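Long-range contact in protein induced by osmotic stress (Scheffersomyces stipitis, PDB 5YWN), which probably reduces haloketones and related carbonyl compounds asymmetrically with NADPH, as a member of the dihydroflavonol-4-reductase subfamily: residues Val126-Val131 / Leu142-Ser148. The protein carries 1 engineered substitution. Numbering follows the deposited sequence.
Sequences VVAMSV and LSEASWS
Val126-Ala128 have helical backbone angles, and Met129 N donates to Val126 O at 2.9 Å. From Ser130 the chain is extended. In Leu142-Ser148, a type I beta turn runs from Ser143 to Ser146, and the chain then extends. The CA atoms of Met129 and Trp147 lie 3.9 Å apart, those of Ser130 and Ser148 4.1 Å. Ser148 N donates to Ala128 O at 2.9 Å. Ser148 OG (chi1 t) donates to Ser130 O at 2.9 Å. Water 1 donates to Ser148 OG (2.9 Å) and Val127 O (3.1 Å). Ser146 N donates to Ser143 O at 3.1 Å and closes the turn. Ser143 N also donates to Ser146 OG (3.0 Å), and Ala145 N to Ser143 OG (3.0 Å), an ST turn. Met129 (chi1 m, chi2 t) reaches the turn with its end, CE lying 4.0 Å from Ser143 O; its CB is 3.4 Å from Ser146 O. Val126 CG2 meets Leu142 CD1 at 3.4 Å. This buried pairing joins two loops flanking helix 132-135 in a Rossmann-type fold. Val127 faces Tyr163 and Lys167 of helix 159-181, both NADP(+)-binding, while Met129 touches strand 258-261.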
ATOM      1  N   VAL A 126       5.358   3.709   5.850  1.00 19.59           N
ATOM      2  CA  VAL A 126       6.370   4.571   6.397  1.00 20.70           C
ATOM      3  C   VAL A 126       5.879   5.255   7.672  1.00 20.85           C
ATOM      4  O   VAL A 126       6.642   5.549   8.473  1.00 22.05           O
ATOM      5  CB  VAL A 126       6.888   5.621   5.399  1.00 26.65           C
ATOM      6  CG1 VAL A 126       5.866   6.682   5.119  1.00 19.27           C
ATOM      7  CG2 VAL A 126       8.221   6.165   5.842  1.00 24.02           C
ATOM      8  N   VAL A 127       4.584   5.441   7.804  1.00 16.88           N
ATOM      9  CA  VAL A 127       3.972   6.058   8.951  1.00 20.32           C
ATOM     10  C   VAL A 127       4.166   5.264  10.232  1.00 25.82           C
ATOM     11  O   VAL A 127       4.078   5.814  11.275  1.00 23.77           O
ATOM     12  CB  VAL A 127       2.518   6.484   8.747  1.00 19.91           C
ATOM     13  CG1 VAL A 127       2.381   7.286   7.475  1.00 25.86           C
ATOM     14  CG2 VAL A 127       1.581   5.306   8.774  1.00 22.73           C
ATOM     15  N   ALA A 128       4.424   3.983  10.095  1.00 19.02           N
ATOM     16  CA  ALA A 128       4.833   3.130  11.188  1.00 24.87           C
ATOM     17  C   ALA A 128       6.215   3.472  11.753  1.00 23.81           C
ATOM     18  O   ALA A 128       6.501   3.157  12.825  1.00 25.61           O
ATOM     19  CB  ALA A 128       4.714   1.657  10.852  1.00 18.32           C
ATOM     20  N   MET A 129       7.031   4.093  10.945  1.00 22.06           N
ATOM     21  CA  MET A 129       8.400   4.346  11.220  1.00 21.87           C
ATOM     22  C   MET A 129       8.733   5.746  11.691  1.00 26.54           C
ATOM     23  O   MET A 129       9.821   6.034  12.025  1.00 25.27           O
ATOM     24  CB  MET A 129       9.191   4.061   9.972  1.00 25.16           C
ATOM     25  CG  MET A 129       8.895   2.753   9.301  1.00 23.05           C
ATOM     26  SD  MET A 129       9.772   2.527   7.777  1.00 26.50           S
ATOM     27  CE  MET A 129      10.103   0.814   7.840  1.00 23.98           C
ATOM     28  N   SER A 130       7.736   6.588  11.681  1.00 27.01           N
ATOM     29  CA  SER A 130       7.896   7.993  11.791  1.00 28.73           C
ATOM     30  C   SER A 130       6.699   8.740  12.327  1.00 28.71           C
ATOM     31  O   SER A 130       5.689   8.189  12.539  1.00 23.39           O
ATOM     32  CB  SER A 130       8.214   8.550  10.435  1.00 34.23           C
ATOM     33  OG  SER A 130       9.015   9.673  10.568  1.00 39.93           O
ATOM     34  N   VAL A 131       6.877  10.043  12.452  1.00 27.79           N
ATOM     35  CA  VAL A 131       5.844  10.984  12.790  1.00 28.72           C
ATOM     36  C   VAL A 131       5.802  12.069  11.751  1.00 29.97           C
ATOM     37  O   VAL A 131       6.747  12.285  11.061  1.00 31.01           O
ATOM     38  CB  VAL A 131       6.064  11.623  14.164  1.00 28.83           C
ATOM     39  CG1 VAL A 131       5.923  10.620  15.228  1.00 30.22           C
ATOM     40  CG2 VAL A 131       7.422  12.258  14.242  1.00 29.03           C
ATOM     41  N   LEU A 142      15.408   7.896   7.586  1.00 25.45           N
ATOM     42  CA  LEU A 142      14.756   6.653   7.897  1.00 25.76           C
ATOM     43  C   LEU A 142      15.484   5.428   7.384  1.00 27.86           C
ATOM     44  O   LEU A 142      16.136   5.467   6.374  1.00 22.64           O
ATOM     45  CB  LEU A 142      13.331   6.613   7.395  1.00 23.69           C
ATOM     46  CG  LEU A 142      12.376   7.693   7.805  1.00 26.44           C
ATOM     47  CD1 LEU A 142      10.972   7.446   7.325  1.00 26.57           C
ATOM     48  CD2 LEU A 142      12.441   7.998   9.259  1.00 29.27           C
ATOM     49  N   SER A 143      15.287   4.337   8.119  1.00 25.81           N
ATOM     50  CA  SER A 143      15.753   2.998   7.801  1.00 26.33           C
ATOM     51  C   SER A 143      14.744   1.924   8.166  1.00 24.10           C
ATOM     52  O   SER A 143      13.759   2.203   8.727  1.00 23.66           O
ATOM     53  CB  SER A 143      17.076   2.697   8.473  1.00 24.59           C
ATOM     54  OG  SER A 143      16.906   2.255   9.760  1.00 22.14           O
ATOM     55  N   GLU A 144      15.077   0.686   7.838  1.00 24.34           N
ATOM     56  CA  GLU A 144      14.281  -0.442   8.192  1.00 23.10           C
ATOM     57  C   GLU A 144      14.170  -0.625   9.714  1.00 24.01           C
ATOM     58  O   GLU A 144      13.346  -1.300  10.155  1.00 25.70           O
ATOM     59  CB  GLU A 144      14.772  -1.705   7.534  1.00 27.90           C
ATOM     60  CG  GLU A 144      14.754  -1.716   6.009  1.00 25.33           C
ATOM     61  CD  GLU A 144      15.997  -1.104   5.384  1.00 26.79           C
ATOM     62  OE1 GLU A 144      16.806  -0.618   6.126  1.00 25.78           O
ATOM     63  OE2 GLU A 144      16.128  -1.112   4.177  1.00 23.64           O
ATOM     64  N   ALA A 145      15.089  -0.064  10.467  1.00 24.23           N
ATOM     65  CA  ALA A 145      15.067  -0.038  11.910  1.00 23.65           C
ATOM     66  C   ALA A 145      14.147   0.997  12.603  1.00 21.92           C
ATOM     67  O   ALA A 145      13.974   0.947  13.769  1.00 24.44           O
ATOM     68  CB  ALA A 145      16.462   0.111  12.435  1.00 24.02           C
ATOM     69  N   SER A 146      13.649   1.953  11.862  1.00 19.94           N
ATOM     70  CA  SER A 146      12.932   3.077  12.383  1.00 21.63           C
ATOM     71  C   SER A 146      11.531   2.723  12.859  1.00 25.27           C
ATOM     72  O   SER A 146      10.826   2.062  12.198  1.00 22.39           O
ATOM     73  CB  SER A 146      12.835   4.206  11.353  1.00 21.97           C
ATOM     74  OG  SER A 146      14.032   4.572  10.806  1.00 22.25           O
ATOM     75  N   TRP A 147      11.185   3.205  14.028  1.00 19.12           N
ATOM     76  CA  TRP A 147       9.867   3.065  14.601  1.00 24.72           C
ATOM     77  C   TRP A 147       9.296   4.414  15.052  1.00 24.24           C
ATOM     78  O   TRP A 147       9.980   5.205  15.599  1.00 23.44           O
ATOM     79  CB  TRP A 147       9.869   2.054  15.732  1.00 18.52           C
ATOM     80  CG  TRP A 147       9.892   0.643  15.299  1.00 20.71           C
ATOM     81  CD1 TRP A 147      10.954  -0.145  15.240  1.00 21.73           C
ATOM     82  CD2 TRP A 147       8.791  -0.146  14.852  1.00 19.75           C
ATOM     83  NE1 TRP A 147      10.612  -1.375  14.817  1.00 22.61           N
ATOM     84  CE2 TRP A 147       9.281  -1.401  14.559  1.00 19.00           C
ATOM     85  CE3 TRP A 147       7.446   0.090  14.681  1.00 21.71           C
ATOM     86  CZ2 TRP A 147       8.482  -2.399  14.088  1.00 21.24           C
ATOM     87  CZ3 TRP A 147       6.677  -0.875  14.224  1.00 22.00           C
ATOM     88  CH2 TRP A 147       7.180  -2.115  13.923  1.00 20.86           C
ATOM     89  N   SER A 148       8.040   4.634  14.772  1.00 21.39           N
ATOM     90  CA  SER A 148       7.386   5.823  15.194  1.00 24.10           C
ATOM     91  C   SER A 148       7.292   5.956  16.705  1.00 24.39           C
ATOM     92  O   SER A 148       7.026   5.042  17.382  1.00 26.08           O
ATOM     93  CB  SER A 148       6.010   5.938  14.590  1.00 26.09           C
ATOM     94  OG  SER A 148       5.313   6.981  15.144  1.00 25.86           O
TER
HETATM   95  O   HOH W   1       2.781   5.943  14.114  1.00 26.57           O